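Local coordinates for ESAT-6/WXG100 secretion system protein (Streptococcus gallolyticus, PDB 7JQE) that is an extracellular fragment of EsaA, a membrane subunit of the type VIIb secretion system, and probably takes part in exporting bacterial toxins, at residues A197-S202 / L413-T418; T212-L217 / S229-K234; K242-V247 / I438-P443; A253-L258 / L406-A411. One frame throughout, in Å; residues are numbered along the deposited sequence.

Contact 1. Residues A197-S202 / L413-T418; sequences ASLMGS and LSKIDT. With EDO (1,2-ethanediol), chain F.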
loop_
_atom_site.group_PDB
_atom_site.type_symbol
_atom_site.label_atom_id
_atom_site.label_comp_id
_atom_site.label_asym_id
_atom_site.label_seq_id
_atom_site.Cartn_x
_atom_site.Cartn_y
_atom_site.Cartn_z
ATOM N N ALA A 197 -8.785 -6.145 6.021
ATOM C CA ALA A 197 -9.759 -7.230 6.080
ATOM C C ALA A 197 -11.004 -6.909 5.268
ATOM O O ALA A 197 -11.612 -7.811 4.682
ATOM C CB ALA A 197 -10.139 -7.531 7.531
ATOM N N SER A 198 -11.405 -5.637 5.228
ATOM C CA SER A 198 -12.542 -5.246 4.406
ATOM C C SER A 198 -12.271 -5.546 2.938
ATOM O O SER A 198 -13.087 -6.177 2.257
ATOM C CB SER A 198 -12.847 -3.764 4.611
ATOM O OG SER A 198 -13.843 -3.320 3.710
ATOM N N LEU A 199 -11.115 -5.106 2.438
ATOM C CA LEU A 199 -10.730 -5.402 1.063
ATOM C C LEU A 199 -10.699 -6.905 0.808
ATOM O O LEU A 199 -11.205 -7.386 -0.213
ATOM C CB LEU A 199 -9.365 -4.784 0.763
ATOM C CG LEU A 199 -9.330 -3.298 0.415
ATOM C CD1 LEU A 199 -7.895 -2.799 0.411
ATOM C CD2 LEU A 199 -9.980 -3.066 -0.943
HETATM N N MSE A 200 -10.102 -7.662 1.720
HETATM C CA MSE A 200 -9.901 -9.090 1.509
HETATM C C MSE A 200 -11.198 -9.883 1.617
HETATM O O MSE A 200 -11.250 -11.044 1.212
HETATM C CB MSE A 200 -8.872 -9.636 2.503
HETATM C CG MSE A 200 -7.476 -9.047 2.311
HETATM SE SE MSE A 200 -6.081 -9.850 3.420
HETATM C CE MSE A 200 -6.334 -11.732 2.979
ATOM N N GLY A 201 -12.245 -9.254 2.157
ATOM C CA GLY A 201 -13.510 -9.953 2.327
ATOM C C GLY A 201 -14.135 -10.404 1.020
ATOM O O GLY A 201 -14.940 -11.338 1.002
ATOM N N SER A 202 -13.784 -9.751 -0.089
ATOM C CA SER A 202 -14.316 -10.097 -1.401
ATOM C C SER A 202 -13.215 -10.566 -2.348
ATOM O O SER A 202 -13.349 -10.463 -3.569
ATOM C CB SER A 202 -15.073 -8.916 -2.003
ATOM O OG SER A 202 -14.192 -7.849 -2.290
ATOM N N LEU A 413 -8.302 -7.883 -9.589
ATOM C CA LEU A 413 -6.878 -7.583 -9.606
ATOM C C LEU A 413 -6.579 -6.302 -8.840
ATOM O O LEU A 413 -5.525 -6.187 -8.210
ATOM C CB LEU A 413 -6.372 -7.482 -11.043
ATOM C CG LEU A 413 -6.405 -8.800 -11.832
ATOM C CD1 LEU A 413 -5.783 -8.643 -13.218
ATOM C CD2 LEU A 413 -5.726 -9.926 -11.047
ATOM N N SER A 414 -7.496 -5.333 -8.880
ATOM C CA SER A 414 -7.287 -4.085 -8.162
ATOM C C SER A 414 -7.294 -4.312 -6.653
ATOM O O SER A 414 -6.445 -3.773 -5.934
ATOM C CB SER A 414 -8.360 -3.073 -8.566
ATOM O OG SER A 414 -8.203 -1.854 -7.860
ATOM N N LYS A 415 -8.242 -5.110 -6.157
ATOM C CA LYS A 415 -8.268 -5.428 -4.734
ATOM C C LYS A 415 -7.004 -6.168 -4.309
ATOM O O LYS A 415 -6.424 -5.871 -3.258
ATOM C CB LYS A 415 -9.518 -6.247 -4.407
ATOM C CG LYS A 415 -10.765 -5.375 -4.290
ATOM C CD LYS A 415 -12.032 -6.178 -4.028
ATOM C CE LYS A 415 -12.705 -6.572 -5.338
ATOM N NZ LYS A 415 -14.057 -7.153 -5.125
ATOM N N ILE A 416 -6.557 -7.131 -5.118
ATOM C CA ILE A 416 -5.334 -7.861 -4.799
ATOM C C ILE A 416 -4.153 -6.906 -4.717
ATOM O O ILE A 416 -3.315 -7.004 -3.811
ATOM C CB ILE A 416 -5.089 -8.974 -5.834
ATOM C CG1 ILE A 416 -6.134 -10.083 -5.692
ATOM C CG2 ILE A 416 -3.679 -9.527 -5.717
ATOM C CD1 ILE A 416 -6.335 -10.888 -6.961
ATOM N N ASP A 417 -4.064 -5.963 -5.661
ATOM C CA ASP A 417 -2.928 -5.047 -5.670
ATOM C C ASP A 417 -2.967 -4.109 -4.469
ATOM O O ASP A 417 -1.943 -3.892 -3.812
ATOM C CB ASP A 417 -2.901 -4.249 -6.975
ATOM C CG ASP A 417 -2.345 -5.049 -8.144
ATOM O OD1 ASP A 417 -1.344 -5.775 -7.956
ATOM O OD2 ASP A 417 -2.910 -4.949 -9.254
ATOM N N THR A 418 -4.139 -3.550 -4.169
ATOM C CA THR A 418 -4.258 -2.617 -3.058
ATOM C C THR A 418 -3.898 -3.285 -1.736
ATOM O O THR A 418 -3.011 -2.823 -1.014
ATOM C CB THR A 418 -5.673 -2.043 -3.009
ATOM O OG1 THR A 418 -5.906 -1.270 -4.192
ATOM C CG2 THR A 418 -5.846 -1.151 -1.776
HETATM C C1 EDO F . -11.041 -0.104 -5.306
HETATM O O1 EDO F . -10.609 1.223 -4.981
HETATM C C2 EDO F . -10.221 -1.125 -4.524
HETATM O O2 EDO F . -8.839 -1.004 -4.880
#
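The amino group of Lys415 reaches past the end of helix 191-200 to donate a hydrogen bond to the hydroxyl of Ser202, NZ to OG 2.9 Å. It is the only hydrogen bond across the two segments. A bend at chi3 (-91°) in an otherwise extended lysine chain turns its far end toward the turn that follows the helix. CD of Lys415 also lies 3.2 Å from OG of Ser202, so the serine oxygen sits against the aliphatic part of the chain as well as its charged tip. Gln412 ties the same corner together, its OE1 taking a further bond from Lys415 NZ and its NE2 donating to the carbonyl of Ser202.

Away from the polar corner the contact is apolar. Leu199 points at helix 396-427 and splits its two methyls between neighbours: CD1 meets CG2 of Thr418 at 3.4 Å, the side chains crossing at about a right angle, while CD2 rests 4.1 Å from CG of Lys415. The hydroxyl of Thr418 faces a bound ethanediol, whose O2 bonds Thr418 OG1 at 3.0 Å and Ser414 OG; the same molecule is also hydrogen-bonded to Lys234 NZ of the second subunit. Leucine, threonine and lysine stem thus form a small helix-on-helix packing patch, closed at one end by a lysine-serine bond, within the helical bundle next to the dimer interface.

Contact 2. Residues T212-L217 / S229-K234; sequences TLFSKL and SDYQSK. With EDO (1,2-ethanediol), chain B.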
loop_
_atom_site.group_PDB
_atom_site.type_symbol
_atom_site.label_atom_id
_atom_site.label_comp_id
_atom_site.label_asym_id
_atom_site.label_seq_id
_atom_site.Cartn_x
_atom_site.Cartn_y
_atom_site.Cartn_z
ATOM N N THR A 212 -6.117 -21.656 -14.349
ATOM C CA THR A 212 -6.794 -21.670 -15.640
ATOM C C THR A 212 -6.985 -20.255 -16.177
ATOM O O THR A 212 -6.664 -19.968 -17.337
ATOM C CB THR A 212 -8.135 -22.399 -15.520
ATOM O OG1 THR A 212 -8.968 -21.727 -14.566
ATOM C CG2 THR A 212 -7.912 -23.828 -15.054
ATOM N N LEU A 213 -7.490 -19.351 -15.336
ATOM C CA LEU A 213 -7.680 -17.964 -15.753
ATOM C C LEU A 213 -6.383 -17.357 -16.270
ATOM O O LEU A 213 -6.350 -16.755 -17.350
ATOM C CB LEU A 213 -8.222 -17.139 -14.588
ATOM C CG LEU A 213 -8.191 -15.629 -14.806
ATOM C CD1 LEU A 213 -9.236 -15.229 -15.827
ATOM C CD2 LEU A 213 -8.392 -14.880 -13.494
ATOM N N PHE A 214 -5.301 -17.491 -15.497
ATOM C CA PHE A 214 -4.018 -16.949 -15.930
ATOM C C PHE A 214 -3.528 -17.628 -17.203
ATOM O O PHE A 214 -2.853 -16.998 -18.024
ATOM C CB PHE A 214 -2.983 -17.095 -14.810
ATOM C CG PHE A 214 -3.157 -16.108 -13.680
ATOM C CD1 PHE A 214 -3.639 -14.829 -13.921
ATOM C CD2 PHE A 214 -2.834 -16.461 -12.372
ATOM C CE1 PHE A 214 -3.801 -13.919 -12.885
ATOM C CE2 PHE A 214 -2.990 -15.553 -11.326
ATOM C CZ PHE A 214 -3.475 -14.283 -11.582
ATOM N N SER A 215 -3.859 -18.908 -17.387
ATOM C CA SER A 215 -3.390 -19.625 -18.569
ATOM C C SER A 215 -4.094 -19.132 -19.825
ATOM O O SER A 215 -3.456 -18.931 -20.864
ATOM C CB SER A 215 -3.600 -21.128 -18.391
ATOM O OG SER A 215 -2.645 -21.675 -17.497
ATOM N N LYS A 216 -5.407 -18.930 -19.748
ATOM C CA LYS A 216 -6.132 -18.393 -20.889
ATOM C C LYS A 216 -5.641 -16.992 -21.229
ATOM O O LYS A 216 -5.312 -16.699 -22.384
ATOM C CB LYS A 216 -7.633 -18.397 -20.599
ATOM C CG LYS A 216 -8.494 -18.230 -21.838
ATOM C CD LYS A 216 -8.209 -19.326 -22.854
ATOM C CE LYS A 216 -9.073 -19.181 -24.102
ATOM N NZ LYS A 216 -8.713 -20.201 -25.129
ATOM N N LEU A 217 -5.569 -16.113 -20.223
ATOM C CA LEU A 217 -5.118 -14.745 -20.465
ATOM C C LEU A 217 -3.724 -14.715 -21.075
ATOM O O LEU A 217 -3.392 -13.790 -21.827
ATOM C CB LEU A 217 -5.141 -13.946 -19.163
ATOM C CG LEU A 217 -6.494 -13.571 -18.554
ATOM C CD1 LEU A 217 -6.287 -12.717 -17.300
ATOM C CD2 LEU A 217 -7.356 -12.836 -19.566
ATOM N N SER A 229 3.472 -13.964 -12.583
ATOM C CA SER A 229 4.348 -14.325 -11.477
ATOM C C SER A 229 4.153 -13.382 -10.296
ATOM O O SER A 229 4.172 -13.814 -9.136
ATOM C CB SER A 229 5.800 -14.324 -11.946
ATOM O OG SER A 229 6.661 -14.798 -10.927
ATOM N N ASP A 230 3.941 -12.093 -10.572
ATOM C CA ASP A 230 3.771 -11.132 -9.489
ATOM C C ASP A 230 2.436 -11.321 -8.778
ATOM O O ASP A 230 2.378 -11.291 -7.544
ATOM C CB ASP A 230 3.902 -9.708 -10.027
ATOM C CG ASP A 230 5.315 -9.389 -10.486
ATOM O OD1 ASP A 230 6.255 -10.094 -10.059
ATOM O OD2 ASP A 230 5.486 -8.430 -11.271
ATOM N N TYR A 231 1.348 -11.512 -9.533
ATOM C CA TYR A 231 0.054 -11.734 -8.896
ATOM C C TYR A 231 0.073 -12.988 -8.037
ATOM O O TYR A 231 -0.635 -13.062 -7.025
ATOM C CB TYR A 231 -1.055 -11.821 -9.946
ATOM C CG TYR A 231 -1.470 -10.480 -10.515
ATOM C CD1 TYR A 231 -1.283 -10.182 -11.862
ATOM C CD2 TYR A 231 -2.048 -9.512 -9.705
ATOM C CE1 TYR A 231 -1.661 -8.954 -12.384
ATOM C CE2 TYR A 231 -2.428 -8.282 -10.215
ATOM C CZ TYR A 231 -2.232 -8.007 -11.552
ATOM O OH TYR A 231 -2.612 -6.783 -12.057
ATOM N N GLN A 232 0.879 -13.980 -8.416
ATOM C CA GLN A 232 1.015 -15.170 -7.585
ATOM C C GLN A 232 1.800 -14.877 -6.311
ATOM O O GLN A 232 1.520 -15.473 -5.266
ATOM C CB GLN A 232 1.676 -16.288 -8.388
ATOM C CG GLN A 232 0.760 -16.894 -9.439
ATOM C CD GLN A 232 1.498 -17.774 -10.425
ATOM O OE1 GLN A 232 2.729 -17.763 -10.487
ATOM N NE2 GLN A 232 0.750 -18.541 -11.207
ATOM N N SER A 233 2.779 -13.966 -6.377
ATOM C CA SER A 233 3.488 -13.546 -5.169
ATOM C C SER A 233 2.576 -12.746 -4.250
ATOM O O SER A 233 2.528 -12.990 -3.039
ATOM C CB SER A 233 4.722 -12.719 -5.532
ATOM O OG SER A 233 5.695 -13.517 -6.177
ATOM N N LYS A 234 1.847 -11.777 -4.812
ATOM C CA LYS A 234 0.923 -10.993 -4.003
ATOM C C LYS A 234 -0.143 -11.877 -3.376
ATOM O O LYS A 234 -0.508 -11.689 -2.209
ATOM C CB LYS A 234 0.294 -9.895 -4.852
ATOM C CG LYS A 234 1.330 -9.054 -5.557
ATOM C CD LYS A 234 0.712 -7.921 -6.336
ATOM C CE LYS A 234 1.794 -7.082 -6.989
ATOM N NZ LYS A 234 1.227 -5.980 -7.809
HETATM C C1 EDO B . 4.148 -5.146 -10.314
HETATM O O1 EDO B . 4.365 -5.979 -9.168
HETATM C C2 EDO B . 3.868 -3.713 -9.872
HETATM O O2 EDO B . 2.685 -3.683 -9.064
#
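The ring of Phe214 approaches Tyr231 obliquely, with neither face nor edge squarely presented, and its far carbon makes the contact: CZ lies 3.8 Å from CB of Tyr231. Within helix 225-244, Gln232 also approaches this ring, its NE2 standing obliquely 4.3 Å from CD2 of Phe214. The two aromatic side chains run at about a right angle to each other and their rings do not stack, because Tyr231 starts out toward helix 211-219 and then carries its phenol away.

For Phe214, a chi1 of -75° sets CG opposite the carbonyl carbon and sends the ring across the gap between the two segments, whose nearest CA atoms, those of Phe214 and Tyr231, are 9.7 Å apart. One long side chain therefore bridges most of the separation, and no hydrogen bond joins the two segments. Farther along helix 225-244, Lys234 NZ holds a bound ethanediol through O2 at 3.0 Å.

The phenol of Tyr231 and the amino group of Lys234 both reach Asp417 on helix 396-427, the first by a weak hydrogen bond and the second by a salt bridge. Helices 211-219 and 225-244 follow one another in the chain; Met223 in the connection between them packs on Phe214, while Leu213 and Leu217 lean on helix 396-427.

Contact 3. Residues K242-V247 / I438-P443; sequences KSAKGV and IDITNP. With EDO (1,2-ethanediol), chain M; EDO (1,2-ethanediol), chain Y; EDO (1,2-ethanediol), chain U.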
loop_
_atom_site.group_PDB
_atom_site.type_symbol
_atom_site.label_atom_id
_atom_site.label_comp_id
_atom_site.label_asym_id
_atom_site.label_seq_id
_atom_site.Cartn_x
_atom_site.Cartn_y
_atom_site.Cartn_z
ATOM N N LYS A 242 -3.842 -13.559 5.892
ATOM C CA LYS A 242 -5.091 -14.214 6.266
ATOM C C LYS A 242 -4.853 -15.304 7.298
ATOM O O LYS A 242 -5.665 -15.498 8.209
ATOM C CB LYS A 242 -5.773 -14.801 5.031
ATOM C CG LYS A 242 -6.897 -15.781 5.350
ATOM C CD LYS A 242 -7.280 -16.595 4.119
ATOM C CE LYS A 242 -8.411 -17.565 4.418
ATOM N NZ LYS A 242 -9.668 -16.854 4.770
ATOM N N SER A 243 -3.743 -16.030 7.168
ATOM C CA SER A 243 -3.436 -17.083 8.129
ATOM C C SER A 243 -2.920 -16.517 9.454
ATOM O O SER A 243 -3.158 -17.111 10.510
ATOM C CB SER A 243 -2.422 -18.050 7.526
ATOM O OG SER A 243 -2.165 -19.118 8.414
ATOM N N ALA A 244 -2.218 -15.378 9.426
ATOM C CA ALA A 244 -1.703 -14.792 10.662
ATOM C C ALA A 244 -2.818 -14.142 11.471
ATOM O O ALA A 244 -2.926 -14.356 12.684
ATOM C CB ALA A 244 -0.604 -13.772 10.351
ATOM N N LYS A 245 -3.639 -13.322 10.823
ATOM C CA LYS A 245 -4.844 -12.790 11.438
ATOM C C LYS A 245 -5.974 -13.795 11.228
ATOM O O LYS A 245 -5.746 -14.949 10.856
ATOM C CB LYS A 245 -5.175 -11.421 10.852
ATOM C CG LYS A 245 -4.008 -10.451 10.837
ATOM C CD LYS A 245 -3.927 -9.670 12.139
ATOM C CE LYS A 245 -2.694 -8.783 12.175
ATOM N NZ LYS A 245 -1.458 -9.604 12.229
ATOM N N GLY A 246 -7.213 -13.369 11.451
ATOM C CA GLY A 246 -8.341 -14.241 11.173
ATOM C C GLY A 246 -9.253 -13.670 10.109
ATOM O O GLY A 246 -10.399 -13.310 10.393
ATOM N N VAL A 247 -8.761 -13.590 8.876
ATOM C CA VAL A 247 -9.446 -12.868 7.811
ATOM C C VAL A 247 -10.363 -13.823 7.056
ATOM O O VAL A 247 -9.904 -14.817 6.482
ATOM C CB VAL A 247 -8.437 -12.206 6.861
ATOM C CG1 VAL A 247 -9.119 -11.157 6.000
ATOM C CG2 VAL A 247 -7.294 -11.593 7.655
ATOM N N ILE A 438 8.563 -11.341 3.718
ATOM C CA ILE A 438 7.838 -10.521 4.682
ATOM C C ILE A 438 7.148 -11.430 5.692
ATOM O O ILE A 438 6.375 -12.317 5.318
ATOM C CB ILE A 438 6.830 -9.605 3.974
ATOM C CG1 ILE A 438 7.570 -8.689 2.992
ATOM C CG2 ILE A 438 6.032 -8.800 4.989
ATOM C CD1 ILE A 438 6.700 -7.645 2.346
ATOM N N ASP A 439 7.426 -11.209 6.974
ATOM C CA ASP A 439 6.854 -11.998 8.059
ATOM C C ASP A 439 5.775 -11.178 8.757
ATOM O O ASP A 439 5.980 -9.995 9.043
ATOM C CB ASP A 439 7.945 -12.414 9.050
ATOM C CG ASP A 439 7.464 -13.448 10.053
ATOM O OD1 ASP A 439 6.347 -13.294 10.594
ATOM O OD2 ASP A 439 8.209 -14.420 10.306
ATOM N N ILE A 440 4.631 -11.800 9.024
ATOM C CA ILE A 440 3.480 -11.108 9.598
ATOM C C ILE A 440 3.381 -11.325 11.104
ATOM O O ILE A 440 3.279 -10.366 11.868
ATOM C CB ILE A 440 2.181 -11.543 8.885
ATOM C CG1 ILE A 440 2.322 -11.383 7.369
ATOM C CG2 ILE A 440 1.006 -10.724 9.392
ATOM C CD1 ILE A 440 2.543 -9.967 6.922
ATOM N N THR A 441 3.407 -12.585 11.551
ATOM C CA THR A 441 3.209 -12.866 12.971
ATOM C C THR A 441 4.296 -12.223 13.825
ATOM O O THR A 441 4.025 -11.758 14.938
ATOM C CB THR A 441 3.167 -14.377 13.215
ATOM O OG1 THR A 441 4.300 -14.998 12.596
ATOM C CG2 THR A 441 1.889 -14.975 12.650
ATOM N N ASN A 442 5.533 -12.186 13.321
ATOM C CA ASN A 442 6.676 -11.596 14.015
ATOM C C ASN A 442 7.280 -10.515 13.125
ATOM O O ASN A 442 8.272 -10.758 12.419
ATOM C CB ASN A 442 7.708 -12.661 14.378
ATOM C CG ASN A 442 7.178 -13.658 15.392
ATOM O OD1 ASN A 442 7.136 -14.860 15.133
ATOM N ND2 ASN A 442 6.762 -13.159 16.553
ATOM N N PRO A 443 6.713 -9.309 13.139
ATOM C CA PRO A 443 7.212 -8.238 12.264
ATOM C C PRO A 443 8.705 -8.001 12.454
ATOM O O PRO A 443 9.257 -8.218 13.534
ATOM C CB PRO A 443 6.396 -7.013 12.700
ATOM C CG PRO A 443 5.169 -7.576 13.347
ATOM C CD PRO A 443 5.598 -8.863 13.992
HETATM C C1 EDO M . 0.423 -7.455 13.822
HETATM O O1 EDO M . 0.627 -6.044 13.983
HETATM C C2 EDO M . 1.759 -8.185 13.930
HETATM O O2 EDO M . 1.557 -9.603 13.858
HETATM C C1 EDO Y . -6.564 -15.915 14.285
HETATM O O1 EDO Y . -7.516 -14.910 14.654
HETATM C C2 EDO Y . -5.170 -15.505 14.750
HETATM O O2 EDO Y . -4.240 -16.564 14.485
HETATM C C1 EDO U . -9.830 -17.667 8.959
HETATM O O1 EDO U . -9.234 -16.905 7.901
HETATM C C2 EDO U . -9.205 -19.057 8.961
HETATM O O2 EDO U . -7.916 -18.987 8.336
#
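Ala244 presses its methyl group against two side chains at once, with CB 3.6 Å from CG2 of Ile440 and equally 3.6 Å from CG2 of Thr441. The contact joins the last turn of helix 225-244 to an irregular loop shaped by an Asx motif, in which Asp439 OD1 accepts from the backbone N of Asn442. The bond is nearly straight, with an N-H...O angle of 170°, but the donor meets the oxygen from above the carboxylate plane, 47° out of it. The hydroxyl of Thr441 adds a weak bond to the same oxygen, while its methyl CG2 faces the helix.

Ile440 shares its branches between two surroundings. With chi1 at -53°, CG2 lies opposite the backbone N and touches Ala244, while the longer arm leads away from the helix end; Ile423, Tyr427 and Tyr241 also pack on this buried side chain. Lys245, the first residue to leave helical geometry, comes back over this patch through bends at chi2 and chi4, bringing NZ 3.9 Å from CG2 of Ile440. A bound ethanediol, probably from the crystallisation liquor, lies beside that amino group and donates from O2 to the carbonyl of Ile440 at 2.7 Å.

From the last helical turn, Lys242 NZ reaches the chain beyond the helix end and donates to the backbone O of Val247 at 2.7 Å, nearly in line with the carbonyl bond.

Contact 4. Residues A253-L258 / L406-A411; sequences ATYSFL and LKTIFA. With EDO (1,2-ethanediol), chain C.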
loop_
_atom_site.group_PDB
_atom_site.type_symbol
_atom_site.label_atom_id
_atom_site.label_comp_id
_atom_site.label_asym_id
_atom_site.label_seq_id
_atom_site.Cartn_x
_atom_site.Cartn_y
_atom_site.Cartn_z
ATOM N N ALA A 253 -15.024 -18.670 -8.310
ATOM C CA ALA A 253 -15.487 -17.723 -9.319
ATOM C C ALA A 253 -15.539 -18.389 -10.685
ATOM O O ALA A 253 -14.643 -19.166 -11.028
ATOM C CB ALA A 253 -14.578 -16.496 -9.383
ATOM N N THR A 254 -16.566 -18.094 -11.474
ATOM C CA THR A 254 -16.673 -18.604 -12.833
ATOM C C THR A 254 -16.514 -17.468 -13.836
ATOM O O THR A 254 -16.937 -16.333 -13.592
ATOM C CB THR A 254 -18.010 -19.313 -13.065
ATOM O OG1 THR A 254 -19.083 -18.369 -12.959
ATOM C CG2 THR A 254 -18.207 -20.429 -12.044
ATOM N N TYR A 255 -15.894 -17.787 -14.968
ATOM C CA TYR A 255 -15.662 -16.820 -16.035
ATOM C C TYR A 255 -16.230 -17.372 -17.334
ATOM O O TYR A 255 -15.793 -18.426 -17.807
ATOM C CB TYR A 255 -14.171 -16.512 -16.181
ATOM C CG TYR A 255 -13.552 -15.922 -14.933
ATOM C CD1 TYR A 255 -13.806 -14.607 -14.560
ATOM C CD2 TYR A 255 -12.711 -16.681 -14.130
ATOM C CE1 TYR A 255 -13.242 -14.066 -13.415
ATOM C CE2 TYR A 255 -12.140 -16.151 -12.993
ATOM C CZ TYR A 255 -12.409 -14.845 -12.636
ATOM O OH TYR A 255 -11.841 -14.325 -11.496
ATOM N N SER A 256 -17.202 -16.657 -17.906
ATOM C CA SER A 256 -17.826 -17.098 -19.152
ATOM C C SER A 256 -16.786 -17.404 -20.229
ATOM O O SER A 256 -16.814 -18.470 -20.851
ATOM C CB SER A 256 -18.802 -16.030 -19.648
ATOM O OG SER A 256 -19.718 -15.659 -18.633
ATOM N N PHE A 257 -15.848 -16.480 -20.454
ATOM C CA PHE A 257 -14.969 -16.569 -21.615
ATOM C C PHE A 257 -14.094 -17.818 -21.619
ATOM O O PHE A 257 -13.416 -18.069 -22.622
ATOM C CB PHE A 257 -14.085 -15.314 -21.702
ATOM C CG PHE A 257 -12.854 -15.366 -20.834
ATOM C CD1 PHE A 257 -12.927 -15.086 -19.477
ATOM C CD2 PHE A 257 -11.618 -15.676 -21.382
ATOM C CE1 PHE A 257 -11.790 -15.126 -18.684
ATOM C CE2 PHE A 257 -10.476 -15.717 -20.592
ATOM C CZ PHE A 257 -10.562 -15.444 -19.241
ATOM N N LEU A 258 -14.079 -18.601 -20.539
ATOM C CA LEU A 258 -13.282 -19.823 -20.532
ATOM C C LEU A 258 -13.964 -20.964 -21.275
ATOM O O LEU A 258 -13.306 -21.961 -21.596
ATOM C CB LEU A 258 -12.975 -20.254 -19.092
ATOM C CG LEU A 258 -12.099 -19.316 -18.250
ATOM C CD1 LEU A 258 -11.965 -19.824 -16.815
ATOM C CD2 LEU A 258 -10.723 -19.125 -18.882
ATOM N N LEU A 406 -14.229 -9.012 -18.137
ATOM C CA LEU A 406 -13.113 -8.096 -17.932
ATOM C C LEU A 406 -13.367 -7.156 -16.758
ATOM O O LEU A 406 -12.484 -6.946 -15.921
ATOM C CB LEU A 406 -12.847 -7.309 -19.213
ATOM C CG LEU A 406 -11.451 -6.710 -19.360
ATOM C CD1 LEU A 406 -10.393 -7.726 -18.963
ATOM C CD2 LEU A 406 -11.238 -6.248 -20.794
ATOM N N LYS A 407 -14.577 -6.602 -16.667
ATOM C CA LYS A 407 -14.875 -5.663 -15.591
ATOM C C LYS A 407 -14.731 -6.327 -14.227
ATOM O O LYS A 407 -14.333 -5.680 -13.250
ATOM C CB LYS A 407 -16.282 -5.099 -15.756
ATOM C CG LYS A 407 -17.358 -6.117 -15.456
ATOM C CD LYS A 407 -18.745 -5.541 -15.641
ATOM C CE LYS A 407 -19.709 -6.632 -16.081
ATOM N NZ LYS A 407 -19.538 -7.873 -15.270
ATOM N N THR A 408 -15.063 -7.614 -14.137
ATOM C CA THR A 408 -14.870 -8.322 -12.880
ATOM C C THR A 408 -13.396 -8.622 -12.636
ATOM O O THR A 408 -12.933 -8.591 -11.493
ATOM C CB THR A 408 -15.689 -9.606 -12.868
ATOM O OG1 THR A 408 -17.026 -9.301 -12.458
ATOM C CG2 THR A 408 -15.089 -10.612 -11.901
ATOM N N ILE A 409 -12.641 -8.905 -13.696
ATOM C CA ILE A 409 -11.224 -9.199 -13.525
ATOM C C ILE A 409 -10.464 -7.951 -13.091
ATOM O O ILE A 409 -9.561 -8.021 -12.252
ATOM C CB ILE A 409 -10.648 -9.797 -14.817
ATOM C CG1 ILE A 409 -11.193 -11.208 -15.033
ATOM C CG2 ILE A 409 -9.127 -9.798 -14.778
ATOM C CD1 ILE A 409 -11.006 -11.707 -16.462
ATOM N N PHE A 410 -10.805 -6.795 -13.665
ATOM C CA PHE A 410 -10.179 -5.547 -13.246
ATOM C C PHE A 410 -10.387 -5.313 -11.753
ATOM O O PHE A 410 -9.437 -5.032 -11.015
ATOM C CB PHE A 410 -10.748 -4.380 -14.053
ATOM C CG PHE A 410 -10.143 -4.222 -15.416
ATOM C CD1 PHE A 410 -8.792 -4.425 -15.622
ATOM C CD2 PHE A 410 -10.938 -3.861 -16.500
ATOM C CE1 PHE A 410 -8.236 -4.266 -16.883
ATOM C CE2 PHE A 410 -10.393 -3.705 -17.763
ATOM C CZ PHE A 410 -9.040 -3.906 -17.957
ATOM N N ALA A 411 -11.633 -5.443 -11.291
ATOM C CA ALA A 411 -11.944 -5.192 -9.889
ATOM C C ALA A 411 -11.163 -6.123 -8.970
ATOM O O ALA A 411 -10.633 -5.689 -7.939
ATOM C CB ALA A 411 -13.449 -5.343 -9.651
HETATM C C1 EDO C . -16.414 -11.634 -8.970
HETATM O O1 EDO C . -17.261 -10.522 -9.283
HETATM C C2 EDO C . -17.044 -12.918 -9.498
HETATM O O2 EDO C . -16.197 -14.031 -9.189
#
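With chi1 at -60° in Tyr255, and at +83° in Phe257, where CG stands between the backbone N and the carbonyl carbon, the two rings are brought to the side chain of Ile409. This is aromatic-aliphatic packing of the loop before strand 268-275 on helix 396-427. Tyr255 sets off to one side, but its ring comes nearer, and CE1 lies obliquely 3.9 Å from CG1 of Ile409. The outer end of the same isoleucine serves the second ring: CD1 is 4.2 Å from CE1 of Phe257, the side chains crossing at about a right angle. One face of the Phe257 ring carries CD2 of Leu258, 3.7 Å above the plane and displaced toward the rim.

No hydrogen bond spans the two segments, yet the loop is fastened close by. Asp405, just before the helical segment, accepts from the backbone N of Phe257 and, weakly, from that of Ser256. Leu213 of helix 211-219 touches both rings, so a third element joins the cluster, while Phe410 on the same helical segment as Ile409 meets Phe410 of the second subunit. At the margin, the methyl CG2 of Thr408 sits at the edge of the Tyr255 ring, near its plane and 4.2 Å from CE1.

How the contacts relate
Contacts 1 and 4 use successive parts of helix 396-427, while contacts 2 and 3 share helix 225-244, so two long helices serve all four. Contact 2 is the most buried; the other three are partly buried. Contacts 2 and 4 are apolar and aromatic between their segments, and they meet directly, also through Lys216 on Phe257 and Leu258. Contact 1 alone has a hydrogen bond between its segments, and it joins contact 2 by a charged link as well as by Leu413 on Tyr231, and contact 3 through Met200, packed on Lys242 and Val247. Contact 3 relies on small methyl groups. The second subunit reaches contacts 1, 2 and 4, but not contact 3.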